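PDB 1YZY: 3-oxo-tetronate kinase from Haemophilus influenzae, which catalyses the ATP-dependent phosphorylation of 3-oxo-tetronate (3-dehydroerythronate) to 3-oxo-tetronate 4-phosphate. Local coordinates for residues 233-236 with 237-241. Residues are numbered along the deposited sequence; the frame is centred on the assembly and turned at random.
Sequences GGKK and GTNAF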
loop_
_atom_site.group_PDB
_atom_site.type_symbol
_atom_site.label_atom_id
_atom_site.label_comp_id
_atom_site.label_asym_id
_atom_site.label_seq_id
_atom_site.Cartn_x
_atom_site.Cartn_y
_atom_site.Cartn_z
ATOM N N GLY A 233 18.893 2.047 -11.183
ATOM C CA GLY A 233 19.494 2.343 -12.473
ATOM C C GLY A 233 18.490 2.204 -13.610
ATOM O O GLY A 233 18.834 1.731 -14.698
ATOM N N GLY A 234 17.249 2.616 -13.352
ATOM C CA GLY A 234 16.186 2.547 -14.345
ATOM C C GLY A 234 15.471 1.214 -14.486
ATOM O O GLY A 234 14.577 1.078 -15.321
ATOM N N LYS A 235 15.867 0.230 -13.688
ATOM C CA LYS A 235 15.268 -1.099 -13.734
ATOM C C LYS A 235 13.772 -1.041 -13.461
ATOM O O LYS A 235 13.291 -0.146 -12.774
ATOM C CB LYS A 235 15.956 -2.012 -12.717
ATOM C CG LYS A 235 15.522 -3.473 -12.766
ATOM C CD LYS A 235 16.027 -4.169 -14.025
ATOM C CE LYS A 235 15.308 -5.496 -14.255
ATOM N NZ LYS A 235 13.858 -5.309 -14.579
ATOM N N LYS A 236 13.027 -1.962 -14.057
ATOM C CA LYS A 236 11.584 -2.013 -13.847
ATOM C C LYS A 236 11.175 -3.295 -13.113
ATOM O O LYS A 236 12.033 -4.086 -12.698
ATOM C CB LYS A 236 10.847 -1.886 -15.180
ATOM C CG LYS A 236 10.979 -0.514 -15.825
ATOM C CD LYS A 236 10.233 0.546 -15.035
ATOM C CE LYS A 236 10.336 1.909 -15.697
ATOM N NZ LYS A 236 9.425 2.906 -15.059
ATOM N N GLY A 237 9.870 -3.491 -12.937
ATOM C CA GLY A 237 9.391 -4.673 -12.236
ATOM C C GLY A 237 9.187 -5.906 -13.099
ATOM O O GLY A 237 8.414 -6.795 -12.732
ATOM N N THR A 238 9.848 -5.955 -14.252
ATOM C CA THR A 238 9.724 -7.088 -15.169
ATOM C C THR A 238 10.248 -8.397 -14.594
ATOM O O THR A 238 9.809 -9.472 -15.002
ATOM C CB THR A 238 10.427 -6.814 -16.532
ATOM O OG1 THR A 238 11.642 -6.082 -16.324
ATOM C CG2 THR A 238 9.517 -6.018 -17.441
ATOM N N ASN A 239 11.168 -8.298 -13.638
ATOM C CA ASN A 239 11.765 -9.472 -13.010
ATOM C C ASN A 239 11.338 -9.679 -11.557
ATOM O O ASN A 239 12.060 -10.296 -10.762
ATOM C CB ASN A 239 13.291 -9.409 -13.106
ATOM C CG ASN A 239 13.787 -9.544 -14.529
ATOM O OD1 ASN A 239 13.653 -10.601 -15.146
ATOM N ND2 ASN A 239 14.357 -8.470 -15.063
ATOM N N ALA A 240 10.211 -9.083 -11.182
ATOM C CA ALA A 240 9.693 -9.260 -9.833
ATOM C C ALA A 240 9.131 -10.684 -9.812
ATOM O O ALA A 240 8.579 -11.158 -10.812
ATOM C CB ALA A 240 8.608 -8.239 -9.542
ATOM N N PHE A 241 9.302 -11.367 -8.685
ATOM C CA PHE A 241 8.853 -12.747 -8.543
ATOM C C PHE A 241 7.365 -13.009 -8.733
ATOM O O PHE A 241 6.525 -12.110 -8.621
ATOM C CB PHE A 241 9.293 -13.306 -7.182
ATOM C CG PHE A 241 8.497 -12.777 -6.006
ATOM C CD1 PHE A 241 7.257 -13.330 -5.673
ATOM C CD2 PHE A 241 8.992 -11.735 -5.225
ATOM C CE1 PHE A 241 6.521 -12.857 -4.584
ATOM C CE2 PHE A 241 8.268 -11.254 -4.133
ATOM C CZ PHE A 241 7.027 -11.818 -3.813
#
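K235 NZ bonds to K236 O and, weakly, to T238 OG1. The contact is local, in the loop that leaves helix 221-232 and runs on to strand 248-252. Residues 237-240 form a type I beta turn with T238 and N239 at its corners. This loop is probably part of the connection between the sugar-binding and nucleotide-binding parts of the kinase. The weak bond from K235 NZ to T238 OG1 spans 2.9 Å. The other bond, K235 NZ to K236 O, is also 2.9 Å. Here the ammonium sits above the carbonyl plane, 49° out of it. To meet both oxygens the lysine chain curls forward. CG stands anti to the backbone N (chi1 -174°), and bends at chi2 and chi4 bring NZ over the K236-G237 peptide. T238 meets it with its hydroxyl, which lies between its own backbone N and carbonyl carbon (chi1 38°). The side chain of N239 crosses that of K235 at about a right angle, and its amide group lies beside the end of the lysine. The end of the K236 chain points away from 237-241. Upstream, G233, with positive phi, takes the C-prime place in a Schellman motif at the end of helix 221-232. Downstream, A240 and F241 pack on strand 369-375, where F241 also shares backbone hydrogen bonds with K374. The turn is closed by A240 N, which bonds back to G237 O at 3.3 Å.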